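Local coordinates for bacillaene synthase dehydratase PksH (Bacillus subtilis, PDB 3HP0), which catalyses the dehydration of the (S)-3-hydroxy-3-methylglutaryl group tethered to PksL to a 3-methylglutaconyl moiety during synthesis of the antibiotic bacillaene, at residues 51-56 with 102-107; 123-128 with 180-185; 92-97 with 148-153; 133-138 with 161-166. One frame throughout, in Å; residues are numbered along the deposited sequence.

From the N terminus, contact 1 closes first: the chain leaves strand 53-57, passes through helix 87-98 and returns as strand 102-107. Contact 3 opens on that helix, before contact 1 has closed, so the two cross; it ends at helix 148-155, joining the two helices. Contact 2 opens in between, at strand 124-127, and closes last, at the loop 180-185, thereby crossing contact 3. Contact 4 is nested inside the loop of contact 2 and also crosses contact 3, setting the end of strand 132-134 and the active-site turn after it against helix 157-166. Contacts 1 and 2 meet in the mixed sheet through neighbouring strands 102-107 and 124-127.

Contact 1 (51-56 with 102-107); sequences VTVVVL and VTISHV
Val53 and Ile104 set the pattern of this parallel strand pair: their side chains cross obliquely on one face of the sheet, where Val53 CG1 meets Ile104 CD1 at 3.8 Å. Val53 CG1 stands anti to its backbone N, beside the carbonyl carbon. Ile104 keeps CG1 anti to the carbonyl carbon and extends beyond it (chi2 178°), so that CD1 reaches back across to the valine; Val55 CG2 is a looser neighbour of the same methyl. Val102 shares this face. On the other face lie Val54, Thr103, Leu56 and Ser105; there Leu56 brings its CD1 within 3.7 Å of Ile104 O.

The backbone fixes this alignment. Val54 N donates to Val102 O at 3.0 Å, and Val54 O accepts a bond from Ile104 N at 2.9 Å. Leu56 repeats the scheme, its N bonding to Ile104 O at 2.9 Å with the donor nearly along the C=O axis (C=O...N angle 174°). The Leu56 O bond from His106 N is the most bent at the hydrogen, with an N-H...O angle of 139°.

The two strands belong to a beta-alpha-beta crossover of the crotonase fold, with helix 87-98 in the connection. Leu199 of helix 190-199 packs on Val53, Val102 and Ile104, Thr103 OG1 bonds to Leu96 O of helix 87-98, and strands 17-22 and 124-127 flank the pair within the mixed sheet.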
loop_
_atom_site.group_PDB
_atom_site.type_symbol
_atom_site.label_atom_id
_atom_site.label_comp_id
_atom_site.label_asym_id
_atom_site.label_seq_id
_atom_site.Cartn_x
_atom_site.Cartn_y
_atom_site.Cartn_z
ATOM N N VAL A 51 5.812 0.368 -21.520
ATOM C CA VAL A 51 4.696 -0.007 -20.665
ATOM C C VAL A 51 3.781 1.159 -20.266
ATOM O O VAL A 51 4.242 2.283 -20.014
ATOM C CB VAL A 51 5.206 -0.717 -19.399
ATOM C CG1 VAL A 51 6.719 -0.789 -19.450
ATOM C CG2 VAL A 51 4.705 -0.017 -18.124
ATOM N N THR A 52 2.481 0.877 -20.208
ATOM C CA THR A 52 1.492 1.886 -19.842
ATOM C C THR A 52 0.702 1.500 -18.603
ATOM O O THR A 52 -0.022 2.328 -18.048
ATOM C CB THR A 52 0.464 2.117 -20.969
ATOM O OG1 THR A 52 -0.283 0.912 -21.192
ATOM C CG2 THR A 52 1.156 2.520 -22.237
ATOM N N VAL A 53 0.817 0.245 -18.180
ATOM C CA VAL A 53 0.083 -0.194 -16.999
ATOM C C VAL A 53 0.934 -1.065 -16.096
ATOM O O VAL A 53 1.688 -1.899 -16.574
ATOM C CB VAL A 53 -1.209 -1.006 -17.368
ATOM C CG1 VAL A 53 -1.974 -1.389 -16.096
ATOM C CG2 VAL A 53 -2.109 -0.194 -18.284
ATOM N N VAL A 54 0.808 -0.862 -14.783
ATOM C CA VAL A 54 1.534 -1.661 -13.805
ATOM C C VAL A 54 0.506 -2.277 -12.863
ATOM O O VAL A 54 -0.297 -1.557 -12.258
ATOM C CB VAL A 54 2.507 -0.812 -12.961
ATOM C CG1 VAL A 54 3.248 -1.711 -11.983
ATOM C CG2 VAL A 54 3.489 -0.058 -13.863
ATOM N N VAL A 55 0.526 -3.603 -12.745
ATOM C CA VAL A 55 -0.406 -4.310 -11.873
ATOM C C VAL A 55 0.326 -4.887 -10.664
ATOM O O VAL A 55 1.418 -5.438 -10.789
ATOM C CB VAL A 55 -1.118 -5.463 -12.622
ATOM C CG1 VAL A 55 -2.019 -6.222 -11.668
ATOM C CG2 VAL A 55 -1.927 -4.906 -13.792
ATOM N N LEU A 56 -0.283 -4.742 -9.495
ATOM C CA LEU A 56 0.294 -5.249 -8.258
ATOM C C LEU A 56 -0.560 -6.419 -7.789
ATOM O O LEU A 56 -1.783 -6.340 -7.821
ATOM C CB LEU A 56 0.307 -4.152 -7.186
ATOM C CG LEU A 56 1.323 -3.000 -7.284
ATOM C CD1 LEU A 56 1.230 -2.310 -8.638
ATOM C CD2 LEU A 56 1.066 -2.007 -6.155
ATOM N N VAL A 102 -0.621 3.848 -15.592
ATOM C CA VAL A 102 -1.769 3.656 -14.735
ATOM C C VAL A 102 -1.445 2.486 -13.825
ATOM O O VAL A 102 -1.138 1.390 -14.305
ATOM C CB VAL A 102 -3.021 3.369 -15.591
ATOM C CG1 VAL A 102 -4.185 2.935 -14.717
ATOM C CG2 VAL A 102 -3.383 4.635 -16.387
ATOM N N THR A 103 -1.467 2.725 -12.511
ATOM C CA THR A 103 -1.167 1.658 -11.570
ATOM C C THR A 103 -2.462 1.055 -11.056
ATOM O O THR A 103 -3.449 1.761 -10.859
ATOM C CB THR A 103 -0.280 2.158 -10.402
ATOM O OG1 THR A 103 -0.959 3.181 -9.673
ATOM C CG2 THR A 103 1.036 2.720 -10.953
ATOM N N ILE A 104 -2.445 -0.259 -10.858
ATOM C CA ILE A 104 -3.621 -0.992 -10.406
ATOM C C ILE A 104 -3.322 -1.997 -9.317
ATOM O O ILE A 104 -2.370 -2.762 -9.415
ATOM C CB ILE A 104 -4.274 -1.824 -11.546
ATOM C CG1 ILE A 104 -4.516 -0.966 -12.779
ATOM C CG2 ILE A 104 -5.593 -2.425 -11.060
ATOM C CD1 ILE A 104 -5.105 -1.756 -13.923
ATOM N N SER A 105 -4.168 -1.996 -8.294
ATOM C CA SER A 105 -4.067 -2.946 -7.198
ATOM C C SER A 105 -5.086 -4.037 -7.485
ATOM O O SER A 105 -6.227 -3.756 -7.891
ATOM C CB SER A 105 -4.438 -2.302 -5.863
ATOM O OG SER A 105 -3.352 -1.589 -5.324
ATOM N N HIS A 106 -4.671 -5.277 -7.284
ATOM C CA HIS A 106 -5.560 -6.409 -7.481
ATOM C C HIS A 106 -5.548 -7.095 -6.126
ATOM O O HIS A 106 -4.591 -7.784 -5.770
ATOM C CB HIS A 106 -5.029 -7.323 -8.582
ATOM C CG HIS A 106 -5.908 -8.499 -8.856
ATOM N ND1 HIS A 106 -7.272 -8.463 -8.668
ATOM C CD2 HIS A 106 -5.623 -9.741 -9.310
ATOM C CE1 HIS A 106 -7.790 -9.633 -8.991
ATOM N NE2 HIS A 106 -6.811 -10.427 -9.384
ATOM N N VAL A 107 -6.620 -6.887 -5.372
ATOM C CA VAL A 107 -6.721 -7.415 -4.026
ATOM C C VAL A 107 -7.632 -8.609 -3.783
ATOM O O VAL A 107 -8.762 -8.668 -4.275
ATOM C CB VAL A 107 -7.159 -6.299 -3.043
ATOM C CG1 VAL A 107 -6.157 -6.181 -1.923
ATOM C CG2 VAL A 107 -7.291 -4.974 -3.772
#

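Contact 2 (123-128 with 180-185)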
loop_
_atom_site.group_PDB
_atom_site.type_symbol
_atom_site.label_atom_id
_atom_site.label_comp_id
_atom_site.label_asym_id
_atom_site.label_seq_id
_atom_site.Cartn_x
_atom_site.Cartn_y
_atom_site.Cartn_z
ATOM N N ASP A 123 -3.602 3.976 -8.891
ATOM C CA ASP A 123 -4.596 4.770 -9.612
ATOM C C ASP A 123 -5.951 4.070 -9.615
ATOM O O ASP A 123 -6.991 4.726 -9.621
ATOM C CB ASP A 123 -4.177 4.965 -11.068
ATOM C CG ASP A 123 -2.936 5.818 -11.215
ATOM O OD1 ASP A 123 -2.958 6.987 -10.765
ATOM O OD2 ASP A 123 -1.946 5.322 -11.791
ATOM N N ILE A 124 -5.910 2.735 -9.631
ATOM C CA ILE A 124 -7.101 1.899 -9.662
ATOM C C ILE A 124 -6.934 0.658 -8.799
ATOM O O ILE A 124 -5.941 -0.070 -8.914
ATOM C CB ILE A 124 -7.409 1.439 -11.095
ATOM C CG1 ILE A 124 -7.669 2.664 -11.971
ATOM C CG2 ILE A 124 -8.591 0.452 -11.094
ATOM C CD1 ILE A 124 -8.009 2.330 -13.393
ATOM N N ALA A 125 -7.921 0.405 -7.949
ATOM C CA ALA A 125 -7.873 -0.748 -7.065
ATOM C C ALA A 125 -9.095 -1.638 -7.270
ATOM O O ALA A 125 -10.228 -1.190 -7.108
ATOM C CB ALA A 125 -7.792 -0.289 -5.609
ATOM N N ILE A 126 -8.854 -2.893 -7.628
ATOM C CA ILE A 126 -9.944 -3.845 -7.843
ATOM C C ILE A 126 -9.838 -5.029 -6.875
ATOM O O ILE A 126 -8.762 -5.358 -6.383
ATOM C CB ILE A 126 -9.932 -4.389 -9.285
ATOM C CG1 ILE A 126 -8.716 -5.279 -9.493
ATOM C CG2 ILE A 126 -9.876 -3.239 -10.275
ATOM C CD1 ILE A 126 -8.662 -5.891 -10.853
ATOM N N ALA A 127 -10.956 -5.680 -6.604
ATOM C CA ALA A 127 -10.914 -6.807 -5.688
ATOM C C ALA A 127 -12.029 -7.810 -5.950
ATOM O O ALA A 127 -12.833 -7.632 -6.869
ATOM C CB ALA A 127 -10.997 -6.289 -4.248
ATOM N N ASP A 128 -12.049 -8.872 -5.146
ATOM C CA ASP A 128 -13.089 -9.892 -5.228
ATOM C C ASP A 128 -13.834 -9.897 -3.893
ATOM O O ASP A 128 -13.502 -9.121 -2.999
ATOM C CB ASP A 128 -12.501 -11.278 -5.520
ATOM C CG ASP A 128 -11.571 -11.772 -4.429
ATOM O OD1 ASP A 128 -11.828 -11.489 -3.240
ATOM O OD2 ASP A 128 -10.587 -12.466 -4.764
ATOM N N LEU A 180 -12.700 3.312 -1.468
ATOM C CA LEU A 180 -11.418 2.665 -1.196
ATOM C C LEU A 180 -11.012 1.810 -2.393
ATOM O O LEU A 180 -9.840 1.730 -2.744
ATOM C CB LEU A 180 -11.497 1.787 0.052
ATOM C CG LEU A 180 -10.235 0.944 0.322
ATOM C CD1 LEU A 180 -8.979 1.802 0.153
ATOM C CD2 LEU A 180 -10.283 0.354 1.729
ATOM N N ILE A 181 -11.983 1.160 -3.019
ATOM C CA ILE A 181 -11.696 0.358 -4.183
ATOM C C ILE A 181 -12.693 0.716 -5.284
ATOM O O ILE A 181 -13.863 1.010 -5.011
ATOM C CB ILE A 181 -11.763 -1.190 -3.879
ATOM C CG1 ILE A 181 -13.058 -1.527 -3.164
ATOM C CG2 ILE A 181 -10.561 -1.644 -3.050
ATOM C CD1 ILE A 181 -14.177 -1.822 -4.119
ATOM N N ASP A 182 -12.215 0.722 -6.523
ATOM C CA ASP A 182 -13.046 1.014 -7.682
ATOM C C ASP A 182 -13.347 -0.384 -8.214
ATOM O O ASP A 182 -12.427 -1.135 -8.513
ATOM C CB ASP A 182 -12.243 1.801 -8.741
ATOM C CG ASP A 182 -11.349 2.867 -8.139
ATOM O OD1 ASP A 182 -10.203 2.555 -7.740
ATOM O OD2 ASP A 182 -11.771 4.042 -8.047
ATOM N N ALA A 183 -14.609 -0.765 -8.301
ATOM C CA ALA A 183 -14.957 -2.098 -8.831
ATOM C C ALA A 183 -14.356 -3.321 -8.117
ATOM O O ALA A 183 -13.192 -3.359 -7.735
ATOM C CB ALA A 183 -14.602 -2.175 -10.292
ATOM N N PHE A 184 -15.183 -4.343 -7.980
ATOM C CA PHE A 184 -14.795 -5.583 -7.347
ATOM C C PHE A 184 -15.765 -6.631 -7.875
ATOM O O PHE A 184 -16.857 -6.293 -8.337
ATOM C CB PHE A 184 -14.883 -5.453 -5.819
ATOM C CG PHE A 184 -16.287 -5.479 -5.291
ATOM C CD1 PHE A 184 -16.875 -6.687 -4.909
ATOM C CD2 PHE A 184 -17.015 -4.293 -5.133
ATOM C CE1 PHE A 184 -18.162 -6.720 -4.408
ATOM C CE2 PHE A 184 -18.314 -4.320 -4.626
ATOM C CZ PHE A 184 -18.881 -5.535 -4.250
ATOM N N ASP A 185 -15.367 -7.897 -7.812
ATOM C CA ASP A 185 -16.222 -8.965 -8.306
ATOM C C ASP A 185 -15.672 -10.334 -7.931
ATOM O O ASP A 185 -14.471 -10.484 -7.699
ATOM C CB ASP A 185 -16.344 -8.843 -9.830
ATOM C CG ASP A 185 -17.422 -9.747 -10.412
ATOM O OD1 ASP A 185 -17.243 -10.993 -10.434
ATOM O OD2 ASP A 185 -18.461 -9.198 -10.849
#
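In the crotonase fold of PksH, strand 124-127 forms one border of the mixed sheet, and the irregular segment 180-185, between helices 172-178 and 190-199, runs obliquely alongside it. Hydrogen bonds join the two segments. A single residue, Asp182, grips Ala125 at both backbone ends: its carboxylate OD1 accepts a bond from Ala125 N at 3.1 Å, almost straight (171°) and through the anti lone pair, while Asp182 N gives a more bent bond (133°) to Ala125 O at 2.8 Å. The carboxylate thus stands in for the carbonyl that a regular neighbouring strand would supply, and the same OD1 is also salt-bridged to Arg154, which probably helps hold it in place. Farther along, Ala127 N makes only a weak bond to Ala183 O.

Apolar packing is modest. Ala125 CB touches Ile181 CG2 at 4.0 Å, and Ala127 CB lies by Phe184 CB. The Phe184 ring itself turns away, toward Val172 and Ser176 of helix 172-178.

One polar approach is of another kind: Ala125 O and Asp182 O, both acceptors, are modelled 2.6 Å apart, a pair that would probably repel if the positions are exact.

Contact 3 (92-97 with 148-153); sequences LWMKLQ and LPFLIR
Met94 O is the best-held polar atom, with two grips from its own helix: a hydrogen bond with Thr98 OG1 and a weak one from Gln97 N. Across to helix 148-155 the meeting is one of side chains, because the short helix segments run 11.5 Å apart at an angle of 29° and Phe150 bridges the gap between them.

The Phe150 ring is met over one face by Trp93 and at its edge by Met94 and Gln97. Over the face, offset toward the rim, sits Trp93 CB, a CH-pi contact 3.9 Å from the ring centroid. The indole itself comes edge-on to the Phe150 face in a T-shaped pair, the centroid of its five-membered ring 5.7 Å from that of Phe150 and the planes at 81°; on its six-membered ring, Trp93 CE3 lies 3.8 Å from Phe150 CE2. At the ring edge, in plane, Met94 CG touches Phe150 CZ at 3.8 Å, and the two side chains cross at about a right angle. Gln97 arrives extended, its carboxamide carbon also at the edge, with OE1 3.4 Å from Phe150 CE1. Its other tip meets Arg153 end to end: Gln97 NE2 lies 3.4 Å from Arg153 CD, with amide and guanidinium planes nearly perpendicular.

Phe118 meets Trp93 edge-to-face, and Val221 of helix 220-235 packs on Phe150. The arrangement is aromatic interhelical packing within the crotonase fold, the Trp93 side chain lying about 10 Å from that of the catalytic Glu137.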
loop_
_atom_site.group_PDB
_atom_site.type_symbol
_atom_site.label_atom_id
_atom_site.label_comp_id
_atom_site.label_asym_id
_atom_site.label_seq_id
_atom_site.Cartn_x
_atom_site.Cartn_y
_atom_site.Cartn_z
ATOM N N LEU A 92 7.588 5.580 -2.787
ATOM C CA LEU A 92 7.158 4.499 -3.664
ATOM C C LEU A 92 5.652 4.654 -3.892
ATOM O O LEU A 92 5.178 4.659 -5.034
ATOM C CB LEU A 92 7.444 3.158 -3.004
ATOM C CG LEU A 92 6.854 1.891 -3.622
ATOM C CD1 LEU A 92 7.227 1.781 -5.093
ATOM C CD2 LEU A 92 7.362 0.698 -2.834
ATOM N N TRP A 93 4.900 4.802 -2.806
ATOM C CA TRP A 93 3.461 4.963 -2.927
ATOM C C TRP A 93 3.151 6.221 -3.723
ATOM O O TRP A 93 2.166 6.265 -4.460
ATOM C CB TRP A 93 2.805 5.029 -1.548
ATOM C CG TRP A 93 2.807 3.704 -0.826
ATOM C CD1 TRP A 93 2.963 2.469 -1.384
ATOM C CD2 TRP A 93 2.613 3.489 0.575
ATOM N NE1 TRP A 93 2.879 1.496 -0.419
ATOM C CE2 TRP A 93 2.664 2.094 0.794
ATOM C CE3 TRP A 93 2.403 4.339 1.670
ATOM C CZ2 TRP A 93 2.513 1.526 2.067
ATOM C CZ3 TRP A 93 2.255 3.779 2.935
ATOM C CH2 TRP A 93 2.310 2.384 3.122
HETATM N N MSE A 94 4.000 7.239 -3.585
HETATM C CA MSE A 94 3.802 8.485 -4.326
HETATM C C MSE A 94 4.052 8.251 -5.812
HETATM O O MSE A 94 3.354 8.789 -6.663
HETATM C CB MSE A 94 4.748 9.577 -3.834
HETATM C CG MSE A 94 4.430 10.110 -2.454
HETATM SE SE MSE A 94 5.164 11.899 -2.194
HETATM C CE MSE A 94 3.688 12.907 -2.948
ATOM N N LYS A 95 5.053 7.433 -6.109
ATOM C CA LYS A 95 5.424 7.119 -7.483
ATOM C C LYS A 95 4.229 6.456 -8.179
ATOM O O LYS A 95 3.893 6.786 -9.323
ATOM C CB LYS A 95 6.627 6.169 -7.484
ATOM C CG LYS A 95 7.533 6.257 -8.698
ATOM C CD LYS A 95 8.345 7.545 -8.665
ATOM C CE LYS A 95 9.642 7.417 -9.466
ATOM N NZ LYS A 95 10.528 8.624 -9.327
ATOM N N LEU A 96 3.597 5.515 -7.481
ATOM C CA LEU A 96 2.440 4.817 -8.015
ATOM C C LEU A 96 1.385 5.808 -8.464
ATOM O O LEU A 96 0.711 5.584 -9.466
ATOM C CB LEU A 96 1.844 3.891 -6.956
ATOM C CG LEU A 96 2.337 2.449 -6.818
ATOM C CD1 LEU A 96 3.612 2.196 -7.598
ATOM C CD2 LEU A 96 2.528 2.170 -5.348
ATOM N N GLN A 97 1.238 6.905 -7.725
ATOM C CA GLN A 97 0.251 7.928 -8.076
ATOM C C GLN A 97 0.753 8.919 -9.124
ATOM O O GLN A 97 -0.040 9.606 -9.772
ATOM C CB GLN A 97 -0.117 8.770 -6.862
ATOM C CG GLN A 97 -0.733 8.076 -5.709
ATOM C CD GLN A 97 -1.450 9.064 -4.814
ATOM O OE1 GLN A 97 -0.824 9.938 -4.204
ATOM N NE2 GLN A 97 -2.772 8.946 -4.746
ATOM N N LEU A 148 -2.345 6.875 5.912
ATOM C CA LEU A 148 -3.450 7.834 6.006
ATOM C C LEU A 148 -3.648 8.891 4.934
ATOM O O LEU A 148 -4.782 9.119 4.517
ATOM C CB LEU A 148 -3.445 8.507 7.392
ATOM C CG LEU A 148 -3.698 7.553 8.573
ATOM C CD1 LEU A 148 -3.572 8.286 9.909
ATOM C CD2 LEU A 148 -5.086 6.943 8.444
ATOM N N PRO A 149 -2.570 9.569 4.481
ATOM C CA PRO A 149 -2.757 10.599 3.445
ATOM C C PRO A 149 -3.302 10.012 2.137
ATOM O O PRO A 149 -4.139 10.621 1.463
ATOM C CB PRO A 149 -1.362 11.206 3.291
ATOM C CG PRO A 149 -0.752 10.996 4.663
ATOM C CD PRO A 149 -1.189 9.581 4.996
ATOM N N PHE A 150 -2.821 8.827 1.789
ATOM C CA PHE A 150 -3.277 8.133 0.582
ATOM C C PHE A 150 -4.721 7.629 0.784
ATOM O O PHE A 150 -5.570 7.773 -0.100
ATOM C CB PHE A 150 -2.339 6.957 0.280
ATOM C CG PHE A 150 -0.928 7.374 -0.059
ATOM C CD1 PHE A 150 -0.596 7.781 -1.353
ATOM C CD2 PHE A 150 0.062 7.401 0.928
ATOM C CE1 PHE A 150 0.686 8.207 -1.658
ATOM C CE2 PHE A 150 1.360 7.829 0.630
ATOM C CZ PHE A 150 1.670 8.232 -0.664
ATOM N N LEU A 151 -4.992 7.059 1.958
ATOM C CA LEU A 151 -6.322 6.553 2.270
ATOM C C LEU A 151 -7.319 7.703 2.243
ATOM O O LEU A 151 -8.380 7.620 1.606
ATOM C CB LEU A 151 -6.350 5.873 3.654
ATOM C CG LEU A 151 -7.713 5.248 4.033
ATOM C CD1 LEU A 151 -8.126 4.218 2.974
ATOM C CD2 LEU A 151 -7.648 4.575 5.400
ATOM N N ILE A 152 -6.960 8.782 2.928
ATOM C CA ILE A 152 -7.803 9.961 3.009
ATOM C C ILE A 152 -8.113 10.542 1.639
ATOM O O ILE A 152 -9.235 10.977 1.386
ATOM C CB ILE A 152 -7.140 11.037 3.904
ATOM C CG1 ILE A 152 -7.194 10.560 5.360
ATOM C CG2 ILE A 152 -7.807 12.419 3.677
ATOM C CD1 ILE A 152 -6.594 11.528 6.355
ATOM N N ARG A 153 -7.126 10.553 0.749
ATOM C CA ARG A 153 -7.376 11.085 -0.584
ATOM C C ARG A 153 -8.487 10.272 -1.277
ATOM O O ARG A 153 -9.246 10.804 -2.083
ATOM C CB ARG A 153 -6.102 11.059 -1.444
ATOM C CG ARG A 153 -6.397 11.412 -2.912
ATOM C CD ARG A 153 -5.272 11.062 -3.889
ATOM N NE ARG A 153 -5.802 10.995 -5.254
ATOM C CZ ARG A 153 -6.537 9.985 -5.729
ATOM N NH1 ARG A 153 -6.823 8.939 -4.956
ATOM N NH2 ARG A 153 -7.020 10.036 -6.964
#

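Contact 4 (133-138 with 161-166); sequences FSLSEL and HYMTLM
Phe133, at the start of the segment, only grazes helix 157-166: its CB lies 4.5 Å from the selenomethionine methyl, Met163 CE, while the ring is directed away toward Leu180 and Leu116. Leu135 makes the main approach. Its CG is anti to the carbonyl carbon, and the branch meets Met163 at about a right angle, Leu135 CG to Met163 CE 3.8 Å. One methyl, Leu135 CD1, goes farther and lies 3.6 Å from Thr164 OG1, a hydroxyl whose hydrogen bond is made within its own helix, to Ala160 O.

The backbone of Leu135 meets the helix through water. Water 2 accepts a hydrogen bond from Leu135 N at 2.7 Å and probably donates to Met163 O. Water 1 donates to Leu135 O at 2.7 Å and to Thr164 O at 3.0 Å, and it accepts a bond from Leu138 N at 2.8 Å, so three bonds hold it.

Glu137, an active-site residue, lies between these anchors; its side chain does not join the helix contact but touches Asn112 and Ala113. Leu138 then turns back to the helix, its CG anti to the backbone N (chi1 -156°). Leu138 CD2 nestles against the helix backbone near Thr164 O and meets Leu165 CD2 at 4.0 Å.

Apolar branches thus pack while the backbone is linked by solvent: water 1, bonded to Leu135 O and Leu138 N at once, spans the very turn that carries Glu137. Such bridging is consistent with a catalytic loop anchored on both sides of its acid by water bound to a helix, the Glu137 side chain taking no part in the contact with that helix.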
loop_
_atom_site.group_PDB
_atom_site.type_symbol
_atom_site.label_atom_id
_atom_site.label_comp_id
_atom_site.label_asym_id
_atom_site.label_seq_id
_atom_site.Cartn_x
_atom_site.Cartn_y
_atom_site.Cartn_z
ATOM N N PHE A 133 -10.495 -4.962 4.671
ATOM C CA PHE A 133 -9.469 -3.980 5.008
ATOM C C PHE A 133 -9.530 -3.560 6.471
ATOM O O PHE A 133 -10.614 -3.342 7.002
ATOM C CB PHE A 133 -9.662 -2.757 4.092
ATOM C CG PHE A 133 -9.777 -3.112 2.636
ATOM C CD1 PHE A 133 -8.647 -3.170 1.827
ATOM C CD2 PHE A 133 -11.009 -3.459 2.090
ATOM C CE1 PHE A 133 -8.734 -3.576 0.491
ATOM C CE2 PHE A 133 -11.118 -3.868 0.761
ATOM C CZ PHE A 133 -9.975 -3.927 -0.045
ATOM N N SER A 134 -8.377 -3.423 7.120
ATOM C CA SER A 134 -8.379 -3.028 8.528
ATOM C C SER A 134 -7.163 -2.245 9.036
ATOM O O SER A 134 -6.051 -2.364 8.517
ATOM C CB SER A 134 -8.576 -4.261 9.413
ATOM O OG SER A 134 -7.444 -5.111 9.350
ATOM N N LEU A 135 -7.410 -1.443 10.068
ATOM C CA LEU A 135 -6.387 -0.625 10.715
ATOM C C LEU A 135 -6.533 -0.851 12.213
ATOM O O LEU A 135 -7.416 -0.275 12.846
ATOM C CB LEU A 135 -6.601 0.856 10.403
ATOM C CG LEU A 135 -6.515 1.293 8.940
ATOM C CD1 LEU A 135 -6.729 2.783 8.837
ATOM C CD2 LEU A 135 -5.154 0.919 8.376
ATOM N N SER A 136 -5.667 -1.696 12.770
ATOM C CA SER A 136 -5.702 -2.032 14.190
ATOM C C SER A 136 -4.617 -1.323 15.005
ATOM O O SER A 136 -4.604 -1.405 16.234
ATOM C CB SER A 136 -5.554 -3.549 14.362
ATOM O OG SER A 136 -4.300 -4.009 13.866
ATOM N N GLU A 137 -3.715 -0.632 14.320
ATOM C CA GLU A 137 -2.620 0.069 14.983
ATOM C C GLU A 137 -2.981 0.798 16.278
ATOM O O GLU A 137 -2.242 0.718 17.257
ATOM C CB GLU A 137 -1.977 1.074 14.020
ATOM C CG GLU A 137 -1.292 0.459 12.800
ATOM C CD GLU A 137 -2.257 -0.272 11.888
ATOM O OE1 GLU A 137 -3.324 0.299 11.565
ATOM O OE2 GLU A 137 -1.947 -1.414 11.490
ATOM N N LEU A 138 -4.110 1.502 16.293
ATOM C CA LEU A 138 -4.509 2.272 17.466
ATOM C C LEU A 138 -4.671 1.445 18.745
ATOM O O LEU A 138 -4.678 1.996 19.851
ATOM C CB LEU A 138 -5.790 3.054 17.163
ATOM C CG LEU A 138 -6.074 4.313 17.996
ATOM C CD1 LEU A 138 -4.889 5.263 17.951
ATOM C CD2 LEU A 138 -7.317 5.007 17.452
ATOM N N HIS A 161 -10.998 8.256 9.527
ATOM C CA HIS A 161 -11.032 8.510 10.965
ATOM C C HIS A 161 -11.820 7.433 11.729
ATOM O O HIS A 161 -11.329 6.862 12.694
ATOM C CB HIS A 161 -11.632 9.904 11.197
ATOM C CG HIS A 161 -11.457 10.429 12.590
ATOM N ND1 HIS A 161 -10.236 10.454 13.232
ATOM C CD2 HIS A 161 -12.340 11.010 13.438
ATOM C CE1 HIS A 161 -10.375 11.031 14.414
ATOM N NE2 HIS A 161 -11.642 11.378 14.563
ATOM N N TYR A 162 -13.036 7.154 11.274
ATOM C CA TYR A 162 -13.905 6.157 11.884
ATOM C C TYR A 162 -13.230 4.785 11.851
ATOM O O TYR A 162 -13.272 4.024 12.818
ATOM C CB TYR A 162 -15.224 6.117 11.113
ATOM C CG TYR A 162 -16.296 5.226 11.706
ATOM C CD1 TYR A 162 -16.790 5.449 13.001
ATOM C CD2 TYR A 162 -16.850 4.188 10.957
ATOM C CE1 TYR A 162 -17.815 4.658 13.525
ATOM C CE2 TYR A 162 -17.864 3.397 11.464
ATOM C CZ TYR A 162 -18.346 3.633 12.744
ATOM O OH TYR A 162 -19.364 2.844 13.224
HETATM N N MSE A 163 -12.602 4.489 10.722
HETATM C CA MSE A 163 -11.894 3.236 10.509
HETATM C C MSE A 163 -10.765 3.045 11.510
HETATM O O MSE A 163 -10.612 1.975 12.105
HETATM C CB MSE A 163 -11.288 3.228 9.109
HETATM C CG MSE A 163 -11.674 2.064 8.256
HETATM SE SE MSE A 163 -10.900 2.281 6.499
HETATM C CE MSE A 163 -9.532 0.931 6.643
ATOM N N THR A 164 -9.963 4.092 11.672
ATOM C CA THR A 164 -8.812 4.036 12.559
ATOM C C THR A 164 -9.243 3.906 14.008
ATOM O O THR A 164 -8.676 3.113 14.750
ATOM C CB THR A 164 -7.917 5.289 12.388
ATOM O OG1 THR A 164 -7.650 5.499 10.993
ATOM C CG2 THR A 164 -6.587 5.103 13.128
ATOM N N LEU A 165 -10.256 4.681 14.392
ATOM C CA LEU A 165 -10.777 4.661 15.754
ATOM C C LEU A 165 -11.482 3.348 16.093
ATOM O O LEU A 165 -11.323 2.836 17.199
ATOM C CB LEU A 165 -11.756 5.819 15.978
ATOM C CG LEU A 165 -11.230 7.259 16.012
ATOM C CD1 LEU A 165 -12.396 8.225 15.978
ATOM C CD2 LEU A 165 -10.392 7.488 17.258
HETATM N N MSE A 166 -12.246 2.803 15.142
HETATM C CA MSE A 166 -12.996 1.563 15.370
HETATM C C MSE A 166 -12.215 0.259 15.249
HETATM O O MSE A 166 -12.654 -0.773 15.747
HETATM C CB MSE A 166 -14.220 1.509 14.457
HETATM C CG MSE A 166 -15.308 2.510 14.820
HETATM SE SE MSE A 166 -15.883 2.393 16.671
HETATM C CE MSE A 166 -14.980 3.938 17.364
HETATM O O HOH W 1 -6.133 1.584 14.386
HETATM O O HOH W 2 -9.982 -0.621 10.571
#